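Local coordinates for immunity protein (PDB 4Q7O), which probably protects its own cell from contact-dependent growth inhibition by neutralising the toxin that such a system delivers between neighbouring bacteria, at residues P85-S90 / L100-N105; S25-T30 / I56-E61; T36-L41 / P123-K128. One frame throughout, in Å; residues are numbered along the deposited sequence.

Interaction 1 (P85-S90 / L100-N105)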
loop_
_atom_site.group_PDB
_atom_site.type_symbol
_atom_site.label_atom_id
_atom_site.label_comp_id
_atom_site.label_asym_id
_atom_site.label_seq_id
_atom_site.Cartn_x
_atom_site.Cartn_y
_atom_site.Cartn_z
ATOM N N PRO B 85 -19.182 -14.461 1.301
ATOM C CA PRO B 85 -17.885 -15.148 1.354
ATOM C C PRO B 85 -16.750 -14.130 1.273
ATOM O O PRO B 85 -16.710 -13.294 0.358
ATOM C CB PRO B 85 -17.907 -16.035 0.110
ATOM C CG PRO B 85 -19.388 -16.324 -0.100
ATOM C CD PRO B 85 -20.072 -15.035 0.276
ATOM N N SER B 86 -15.843 -14.208 2.236
ATOM C CA SER B 86 -14.812 -13.198 2.410
ATOM C C SER B 86 -13.420 -13.803 2.507
ATOM O O SER B 86 -13.251 -15.009 2.668
ATOM C CB SER B 86 -15.104 -12.338 3.643
ATOM O OG SER B 86 -16.316 -11.609 3.486
ATOM N N ILE B 87 -12.421 -12.940 2.434
ATOM C CA ILE B 87 -11.039 -13.373 2.423
ATOM C C ILE B 87 -10.176 -12.396 3.211
ATOM O O ILE B 87 -10.385 -11.181 3.172
ATOM C CB ILE B 87 -10.555 -13.564 0.967
ATOM C CG1 ILE B 87 -9.071 -13.941 0.907
ATOM C CG2 ILE B 87 -10.881 -12.326 0.117
ATOM C CD1 ILE B 87 -8.650 -14.449 -0.455
ATOM N N TYR B 88 -9.228 -12.956 3.953
ATOM C CA TYR B 88 -8.316 -12.207 4.803
ATOM C C TYR B 88 -6.975 -12.013 4.121
ATOM O O TYR B 88 -6.419 -12.958 3.581
ATOM C CB TYR B 88 -8.132 -12.990 6.102
ATOM C CG TYR B 88 -7.024 -12.529 7.014
ATOM C CD1 TYR B 88 -7.231 -11.518 7.945
ATOM C CD2 TYR B 88 -5.789 -13.156 6.992
ATOM C CE1 TYR B 88 -6.220 -11.123 8.811
ATOM C CE2 TYR B 88 -4.780 -12.773 7.848
ATOM C CZ TYR B 88 -4.998 -11.755 8.752
ATOM O OH TYR B 88 -3.986 -11.387 9.608
ATOM N N PHE B 89 -6.464 -10.786 4.152
ATOM C CA PHE B 89 -5.118 -10.481 3.685
ATOM C C PHE B 89 -4.307 -9.876 4.808
ATOM O O PHE B 89 -4.832 -9.111 5.617
ATOM C CB PHE B 89 -5.158 -9.457 2.545
ATOM C CG PHE B 89 -5.651 -10.007 1.257
ATOM C CD1 PHE B 89 -7.014 -10.140 1.025
ATOM C CD2 PHE B 89 -4.758 -10.368 0.259
ATOM C CE1 PHE B 89 -7.479 -10.640 -0.178
ATOM C CE2 PHE B 89 -5.216 -10.867 -0.951
ATOM C CZ PHE B 89 -6.573 -11.003 -1.171
ATOM N N SER B 90 -3.021 -10.188 4.851
ATOM C CA SER B 90 -2.139 -9.434 5.728
ATOM C C SER B 90 -0.779 -9.213 5.102
ATOM O O SER B 90 -0.318 -10.012 4.288
ATOM C CB SER B 90 -2.011 -10.096 7.099
ATOM O OG SER B 90 -1.203 -11.247 7.034
ATOM N N LEU B 100 -6.468 -6.807 6.319
ATOM C CA LEU B 100 -7.656 -6.372 5.600
ATOM C C LEU B 100 -8.518 -7.565 5.254
ATOM O O LEU B 100 -8.014 -8.595 4.819
ATOM C CB LEU B 100 -7.251 -5.654 4.310
ATOM C CG LEU B 100 -8.363 -5.237 3.344
ATOM C CD1 LEU B 100 -9.242 -4.164 3.949
ATOM C CD2 LEU B 100 -7.782 -4.748 2.022
ATOM N N ILE B 101 -9.824 -7.413 5.430
ATOM C CA ILE B 101 -10.781 -8.407 4.963
ATOM C C ILE B 101 -11.671 -7.779 3.897
ATOM O O ILE B 101 -12.148 -6.657 4.065
ATOM C CB ILE B 101 -11.629 -8.942 6.123
ATOM C CG1 ILE B 101 -10.744 -9.751 7.083
ATOM C CG2 ILE B 101 -12.787 -9.771 5.602
ATOM C CD1 ILE B 101 -11.371 -9.991 8.455
ATOM N N ILE B 102 -11.872 -8.492 2.791
ATOM C CA ILE B 102 -12.764 -8.040 1.727
ATOM C C ILE B 102 -13.606 -9.210 1.208
ATOM O O ILE B 102 -13.261 -10.367 1.435
ATOM C CB ILE B 102 -11.982 -7.393 0.555
ATOM C CG1 ILE B 102 -10.870 -8.323 0.052
ATOM C CG2 ILE B 102 -11.422 -6.043 0.967
ATOM C CD1 ILE B 102 -10.157 -7.799 -1.201
ATOM N N PRO B 103 -14.712 -8.918 0.508
ATOM C CA PRO B 103 -15.440 -10.028 -0.117
ATOM C C PRO B 103 -14.587 -10.730 -1.168
ATOM O O PRO B 103 -13.772 -10.089 -1.836
ATOM C CB PRO B 103 -16.623 -9.330 -0.802
ATOM C CG PRO B 103 -16.786 -8.029 -0.062
ATOM C CD PRO B 103 -15.378 -7.620 0.284
ATOM N N ILE B 104 -14.778 -12.035 -1.325
ATOM C CA ILE B 104 -14.061 -12.790 -2.346
ATOM C C ILE B 104 -14.281 -12.220 -3.756
ATOM O O ILE B 104 -13.362 -12.186 -4.562
ATOM C CB ILE B 104 -14.402 -14.296 -2.262
ATOM C CG1 ILE B 104 -13.765 -14.897 -1.005
ATOM C CG2 ILE B 104 -13.918 -15.043 -3.495
ATOM C CD1 ILE B 104 -14.225 -16.301 -0.686
ATOM N N ASN B 105 -15.479 -11.737 -4.049
ATOM C CA ASN B 105 -15.725 -11.151 -5.365
ATOM C C ASN B 105 -14.789 -9.985 -5.640
ATOM O O ASN B 105 -14.220 -9.864 -6.731
ATOM C CB ASN B 105 -17.173 -10.668 -5.486
ATOM C CG ASN B 105 -18.160 -11.796 -5.625
ATOM O OD1 ASN B 105 -17.788 -12.945 -5.885
ATOM N ND2 ASN B 105 -19.436 -11.471 -5.474
HETATM O O HOH W 1 -17.766 -12.333 -2.215
#

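Interaction 2 (S25-T30 / I56-E61)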
loop_
_atom_site.group_PDB
_atom_site.type_symbol
_atom_site.label_atom_id
_atom_site.label_comp_id
_atom_site.label_asym_id
_atom_site.label_seq_id
_atom_site.Cartn_x
_atom_site.Cartn_y
_atom_site.Cartn_z
ATOM N N SER B 25 -2.399 -3.333 -2.316
ATOM C CA SER B 25 -1.305 -2.690 -3.048
ATOM C C SER B 25 0.040 -3.232 -2.561
ATOM O O SER B 25 0.913 -3.610 -3.353
ATOM C CB SER B 25 -1.327 -1.165 -2.830
ATOM O OG SER B 25 -2.644 -0.646 -2.676
ATOM N N ILE B 26 0.205 -3.273 -1.243
ATOM C CA ILE B 26 1.460 -3.718 -0.647
ATOM C C ILE B 26 1.677 -5.203 -0.889
ATOM O O ILE B 26 2.787 -5.635 -1.195
ATOM C CB ILE B 26 1.474 -3.433 0.869
ATOM C CG1 ILE B 26 1.392 -1.928 1.128
ATOM C CG2 ILE B 26 2.722 -4.015 1.537
ATOM C CD1 ILE B 26 1.174 -1.599 2.592
ATOM N N PHE B 27 0.606 -5.978 -0.772
ATOM C CA PHE B 27 0.657 -7.421 -0.984
ATOM C C PHE B 27 1.286 -7.769 -2.335
ATOM O O PHE B 27 2.260 -8.520 -2.409
ATOM C CB PHE B 27 -0.756 -8.004 -0.879
ATOM C CG PHE B 27 -0.827 -9.481 -1.136
ATOM C CD1 PHE B 27 -0.658 -10.393 -0.103
ATOM C CD2 PHE B 27 -1.094 -9.963 -2.407
ATOM C CE1 PHE B 27 -0.726 -11.753 -0.344
ATOM C CE2 PHE B 27 -1.155 -11.325 -2.651
ATOM C CZ PHE B 27 -0.974 -12.216 -1.623
ATOM N N PHE B 28 0.747 -7.205 -3.406
ATOM C CA PHE B 28 1.255 -7.539 -4.728
ATOM C C PHE B 28 2.652 -6.995 -5.002
ATOM O O PHE B 28 3.490 -7.710 -5.547
ATOM C CB PHE B 28 0.259 -7.150 -5.822
ATOM C CG PHE B 28 -0.861 -8.123 -5.956
ATOM C CD1 PHE B 28 -0.620 -9.393 -6.460
ATOM C CD2 PHE B 28 -2.146 -7.792 -5.562
ATOM C CE1 PHE B 28 -1.642 -10.315 -6.579
ATOM C CE2 PHE B 28 -3.169 -8.711 -5.681
ATOM C CZ PHE B 28 -2.916 -9.973 -6.186
ATOM N N GLU B 29 2.924 -5.758 -4.599
ATOM C CA GLU B 29 4.233 -5.187 -4.888
ATOM C C GLU B 29 5.348 -5.910 -4.156
ATOM O O GLU B 29 6.417 -6.155 -4.716
ATOM C CB GLU B 29 4.285 -3.695 -4.563
ATOM C CG GLU B 29 5.657 -3.053 -4.798
ATOM C CD GLU B 29 6.178 -3.194 -6.225
ATOM O OE1 GLU B 29 5.376 -3.401 -7.161
ATOM O OE2 GLU B 29 7.409 -3.084 -6.409
ATOM N N THR B 30 5.103 -6.270 -2.904
ATOM C CA THR B 30 6.168 -6.889 -2.129
ATOM C C THR B 30 6.447 -8.327 -2.589
ATOM O O THR B 30 7.596 -8.752 -2.625
ATOM C CB THR B 30 5.935 -6.779 -0.608
ATOM O OG1 THR B 30 4.702 -7.406 -0.268
ATOM C CG2 THR B 30 5.893 -5.319 -0.179
ATOM N N ILE B 56 6.860 -14.917 3.706
ATOM C CA ILE B 56 7.242 -14.051 4.811
ATOM C C ILE B 56 6.781 -12.632 4.481
ATOM O O ILE B 56 7.147 -12.073 3.440
ATOM C CB ILE B 56 8.757 -14.102 5.113
ATOM C CG1 ILE B 56 9.165 -15.520 5.520
ATOM C CG2 ILE B 56 9.101 -13.118 6.221
ATOM C CD1 ILE B 56 10.660 -15.698 5.761
ATOM N N GLY B 57 5.917 -12.084 5.334
ATOM C CA GLY B 57 5.451 -10.716 5.178
ATOM C C GLY B 57 4.234 -10.499 4.295
ATOM O O GLY B 57 3.868 -9.352 4.038
ATOM N N ALA B 58 3.603 -11.574 3.821
ATOM C CA ALA B 58 2.406 -11.432 2.991
ATOM C C ALA B 58 1.629 -12.728 2.901
ATOM O O ALA B 58 2.197 -13.774 2.613
ATOM C CB ALA B 58 2.778 -10.956 1.593
ATOM N N GLN B 59 0.320 -12.660 3.109
ATOM C CA GLN B 59 -0.507 -13.849 2.974
ATOM C C GLN B 59 -1.960 -13.503 2.713
ATOM O O GLN B 59 -2.416 -12.393 3.004
ATOM C CB GLN B 59 -0.427 -14.708 4.240
ATOM C CG GLN B 59 -1.070 -14.044 5.451
ATOM C CD GLN B 59 -1.183 -14.966 6.651
ATOM O OE1 GLN B 59 -1.216 -16.190 6.509
ATOM N NE2 GLN B 59 -1.252 -14.380 7.840
ATOM N N TYR B 60 -2.688 -14.476 2.178
ATOM C CA TYR B 60 -4.146 -14.429 2.186
ATOM C C TYR B 60 -4.716 -15.784 2.557
ATOM O O TYR B 60 -4.069 -16.822 2.381
ATOM C CB TYR B 60 -4.745 -13.930 0.856
ATOM C CG TYR B 60 -4.459 -14.805 -0.355
ATOM C CD1 TYR B 60 -5.143 -16.006 -0.565
ATOM C CD2 TYR B 60 -3.514 -14.419 -1.303
ATOM C CE1 TYR B 60 -4.877 -16.810 -1.675
ATOM C CE2 TYR B 60 -3.242 -15.207 -2.420
ATOM C CZ TYR B 60 -3.928 -16.404 -2.599
ATOM O OH TYR B 60 -3.678 -17.201 -3.698
ATOM N N GLU B 61 -5.947 -15.767 3.048
ATOM C CA GLU B 61 -6.657 -16.989 3.356
ATOM C C GLU B 61 -8.142 -16.693 3.255
ATOM O O GLU B 61 -8.634 -15.757 3.892
ATOM C CB GLU B 61 -6.292 -17.455 4.767
ATOM C CG GLU B 61 -6.856 -18.790 5.190
ATOM C CD GLU B 61 -6.523 -19.096 6.639
ATOM O OE1 GLU B 61 -6.056 -18.174 7.346
ATOM O OE2 GLU B 61 -6.720 -20.251 7.070
HETATM O O HOH W 2 4.729 -7.310 2.634
#

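Interaction 3 (T36-L41 / P123-K128)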
loop_
_atom_site.group_PDB
_atom_site.type_symbol
_atom_site.label_atom_id
_atom_site.label_comp_id
_atom_site.label_asym_id
_atom_site.label_seq_id
_atom_site.Cartn_x
_atom_site.Cartn_y
_atom_site.Cartn_z
ATOM N N THR B 36 10.171 -15.023 -6.694
ATOM C CA THR B 36 10.349 -15.301 -8.113
ATOM C C THR B 36 9.027 -15.103 -8.853
ATOM O O THR B 36 7.954 -15.074 -8.239
ATOM C CB THR B 36 10.829 -16.736 -8.358
ATOM O OG1 THR B 36 9.791 -17.651 -7.990
ATOM C CG2 THR B 36 12.106 -17.037 -7.566
ATOM N N LYS B 37 9.092 -14.986 -10.175
ATOM C CA LYS B 37 7.875 -14.835 -10.958
ATOM C C LYS B 37 7.041 -16.108 -10.887
ATOM O O LYS B 37 5.817 -16.046 -10.887
ATOM C CB LYS B 37 8.187 -14.438 -12.409
ATOM C CG LYS B 37 8.724 -13.016 -12.531
ATOM C CD LYS B 37 8.937 -12.600 -13.968
ATOM C CE LYS B 37 9.513 -11.197 -14.037
ATOM N NZ LYS B 37 10.838 -11.088 -13.355
ATOM N N ASP B 38 7.704 -17.260 -10.802
ATOM C CA ASP B 38 6.981 -18.524 -10.654
ATOM C C ASP B 38 6.179 -18.549 -9.351
ATOM O O ASP B 38 5.042 -19.024 -9.321
ATOM C CB ASP B 38 7.934 -19.722 -10.709
ATOM C CG ASP B 38 8.424 -20.022 -12.113
ATOM O OD1 ASP B 38 7.837 -19.495 -13.082
ATOM O OD2 ASP B 38 9.393 -20.799 -12.240
ATOM N N THR B 39 6.764 -18.032 -8.278
ATOM C CA THR B 39 6.037 -17.906 -7.012
ATOM C C THR B 39 4.832 -16.970 -7.137
ATOM O O THR B 39 3.740 -17.278 -6.650
ATOM C CB THR B 39 6.969 -17.432 -5.897
ATOM O OG1 THR B 39 7.927 -18.466 -5.641
ATOM C CG2 THR B 39 6.191 -17.114 -4.616
ATOM N N LEU B 40 5.020 -15.835 -7.798
ATOM C CA LEU B 40 3.901 -14.925 -8.034
ATOM C C LEU B 40 2.769 -15.609 -8.806
ATOM O O LEU B 40 1.600 -15.420 -8.485
ATOM C CB LEU B 40 4.371 -13.675 -8.769
ATOM C CG LEU B 40 3.315 -12.604 -9.049
ATOM C CD1 LEU B 40 2.694 -12.066 -7.755
ATOM C CD2 LEU B 40 3.928 -11.478 -9.862
ATOM N N LEU B 41 3.112 -16.407 -9.815
ATOM C CA LEU B 41 2.104 -17.168 -10.545
ATOM C C LEU B 41 1.319 -18.099 -9.620
ATOM O O LEU B 41 0.100 -18.212 -9.746
ATOM C CB LEU B 41 2.725 -17.939 -11.717
ATOM C CG LEU B 41 3.105 -17.080 -12.921
ATOM C CD1 LEU B 41 3.781 -17.936 -13.969
ATOM C CD2 LEU B 41 1.881 -16.422 -13.502
ATOM N N PRO B 123 5.368 -9.758 -20.992
ATOM C CA PRO B 123 4.651 -10.468 -22.061
ATOM C C PRO B 123 5.091 -11.915 -22.249
ATOM O O PRO B 123 4.331 -12.697 -22.819
ATOM C CB PRO B 123 4.953 -9.642 -23.319
ATOM C CG PRO B 123 6.043 -8.699 -22.953
ATOM C CD PRO B 123 5.985 -8.508 -21.470
ATOM N N GLU B 124 6.290 -12.259 -21.785
ATOM C CA GLU B 124 6.753 -13.638 -21.825
ATOM C C GLU B 124 5.816 -14.581 -21.044
ATOM O O GLU B 124 5.792 -15.789 -21.283
ATOM C CB GLU B 124 8.212 -13.720 -21.333
ATOM C CG GLU B 124 8.451 -13.338 -19.862
ATOM C CD GLU B 124 8.821 -11.859 -19.593
ATOM O OE1 GLU B 124 9.447 -11.598 -18.534
ATOM O OE2 GLU B 124 8.491 -10.960 -20.398
ATOM N N TYR B 125 5.015 -14.022 -20.141
ATOM C CA TYR B 125 4.098 -14.824 -19.334
ATOM C C TYR B 125 2.645 -14.782 -19.823
ATOM O O TYR B 125 1.742 -15.183 -19.096
ATOM C CB TYR B 125 4.173 -14.413 -17.858
ATOM C CG TYR B 125 5.481 -14.803 -17.211
ATOM C CD1 TYR B 125 6.564 -13.941 -17.231
ATOM C CD2 TYR B 125 5.642 -16.044 -16.607
ATOM C CE1 TYR B 125 7.767 -14.293 -16.666
ATOM C CE2 TYR B 125 6.848 -16.407 -16.033
ATOM C CZ TYR B 125 7.908 -15.524 -16.069
ATOM O OH TYR B 125 9.114 -15.866 -15.510
ATOM N N GLN B 126 2.443 -14.318 -21.054
ATOM C CA GLN B 126 1.106 -14.163 -21.642
ATOM C C GLN B 126 0.231 -15.412 -21.509
ATOM O O GLN B 126 -0.873 -15.355 -20.951
ATOM C CB GLN B 126 1.212 -13.767 -23.125
ATOM C CG GLN B 126 -0.131 -13.650 -23.841
ATOM C CD GLN B 126 -0.847 -12.332 -23.591
ATOM O OE1 GLN B 126 -0.290 -11.398 -22.995
ATOM N NE2 GLN B 126 -2.096 -12.245 -24.053
ATOM N N LYS B 127 0.724 -16.531 -22.030
ATOM C CA LYS B 127 -0.046 -17.771 -22.059
ATOM C C LYS B 127 -0.459 -18.241 -20.661
ATOM O O LYS B 127 -1.623 -18.568 -20.424
ATOM C CB LYS B 127 0.756 -18.865 -22.770
ATOM C CG LYS B 127 0.055 -20.206 -22.893
ATOM C CD LYS B 127 0.990 -21.238 -23.522
ATOM C CE LYS B 127 0.295 -22.568 -23.753
ATOM N NZ LYS B 127 -0.324 -23.103 -22.511
ATOM N N LYS B 128 0.490 -18.259 -19.733
ATOM C CA LYS B 128 0.217 -18.748 -18.385
ATOM C C LYS B 128 -0.769 -17.850 -17.641
ATOM O O LYS B 128 -1.641 -18.333 -16.919
ATOM C CB LYS B 128 1.518 -18.852 -17.593
ATOM C CG LYS B 128 2.424 -19.986 -18.046
ATOM C CD LYS B 128 3.766 -19.910 -17.343
ATOM C CE LYS B 128 4.671 -21.070 -17.736
ATOM N NZ LYS B 128 5.957 -21.026 -16.982
HETATM O O HOH W 3 9.637 -18.237 -14.549
#

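Interaction 1 (P85-S90 / L100-N105)
Phe89 N donates to Leu100 O at 2.8 Å, and Leu100 N returns the bond to Phe89 O. Ile87 and Ile102 form the next hydrogen-bonded pair, Ile87 N reaching Ile102 O at 2.9 Å. Beyond the strand, the almost straight bond from Ile104 N to Pro85 O (2.9 Å, 176° at the hydrogen) carries the pairing on to the first turn of helix 104-121. A water donates to the same Pro85 O and accepts from Asn105 N, while Ile101 CA brings its hydrogen to Ile87 O at 3.3 Å. Side chains divide between two faces. On one, Ile87 and Ile102 lie side by side; chi1 of 53° sets CG1 of Ile102 between its backbone N and carbonyl carbon, 4.0 Å from Ile87 CG2. Ile102 CD1 touches Phe89 CE1. On the other, Ile101 CG1 comes to the edge of the Tyr88 ring at CD1 (4.0 Å). The Tyr88 hydroxyl is hydrogen-bonded to OE2 of Glu99. Ile104 touches Pro85 and Ser86, its CD1 3.8 Å from CB of Pro85. Helices 22-34 and 104-121 cover the face of Phe89 and Ile102. The two strands form a beta-hairpin whose second strand, 98-103, is an outer strand of the chain's four-stranded antiparallel sheet.

Interaction 2 (S25-T30 / I56-E61)
Ile26 O is gripped twice by Thr30: the hydroxyl OG1 donates to it at 2.8 Å and the backbone N at 2.9 Å, the two arriving from opposite faces of the carbonyl plane. A water links the helix to the strand, donating to Thr30 OG1 and, at 2.6 Å, to Gly57 O. The direct contact is carried by Phe27. With CG anti to the backbone N (chi1 178°), its ring reaches across to the strand, where CD1 lies 3.9 Å from Ala58 CB and the edge at CE1 meets Gln59 N at 3.7 Å. Its tip, CZ, presses on the edge of the Tyr60 ring at CD2, 3.4 Å away, with the planes inclined at 53°. Within the helix, Phe27 CD2 sits over the centre of the Phe28 ring. Phe89 meets the Phe27 ring edge-to-face, and Phe111 does the same to Tyr60; the Tyr60 hydroxyl is hydrogen-bonded to Cys43 O. The axes of residues 25-30 and 58-61 make an angle of 121°. A buried aromatic cluster fills the interface between them, the helix-on-sheet core of an alpha+beta fold.

Interaction 3 (T36-L41 / P123-K128)
Two helix starts meet near the surface of the helical part of the fold: the first turn of helix 37-46 lies against the entry to helix 126-139, with Tyr125 at the N-cap position of the latter. Thr36 caps the former, its OG1 accepting from Thr39 N at 3.1 Å. Tyr125 bridges the gap, chi1 of -70° setting its CG beside the backbone N, with the ring lying toward helix 37-46. Lys37 crosses the Tyr125 side chain at about a right angle and touches it with methylenes: CD lies 3.4 Å from Tyr125 CE1, and CB lies 3.5 Å from Tyr125 OH. Farther along helix 37-46, Leu41 CD1 approaches Tyr125 CD2 obliquely (3.7 Å), on the same side of the ring plane as Lys37 CD. The same methyl touches CD of Lys128 at 3.9 Å, the extended lysine chain crossing the leucine at about a right angle. Phe118 of helix 104-121 also meets the Tyr125 ring, and Leu41 continues onto Cys129 and Ile132. A water in the plane of the Tyr125 ring, at its edge, is 2.6 Å from Tyr125 OH and donates to Asp38 OD1, also at 2.6 Å. Lys128 NZ stands 4.6 Å from Asp38 OD1, too far for a salt bridge. The direct contact is therefore mainly apolar, made by aliphatic portions of lysines as well as by leucine and tyrosine; polar linkage passes through water, and the carboxylate-ammonium attraction is probably a modest electrostatic addition.

Overall arrangement
Interactions 1 and 2 are neighbours in one four-stranded antiparallel sheet, their centres about 13 Å apart. Strands 58-62 and 86-91 run side by side, with Tyr88 N 2.9 Å from Glu61 O and Ser90 N 2.9 Å from Gln59 O, both probable hydrogen bonds. Interaction 3 lies in the helical part, its centre about 24 Å from that of interaction 1, which its segments enclose in sequence. Interactions 2 and 3 have centres about 17 Å apart; their nearest atoms are about 4 Å apart without touching, and their segments alternate along the chain. A formic acid molecule, probably from crystallisation, lies about 4 Å from the Tyr88 side chain. The second subunit reaches interactions 1 and 2.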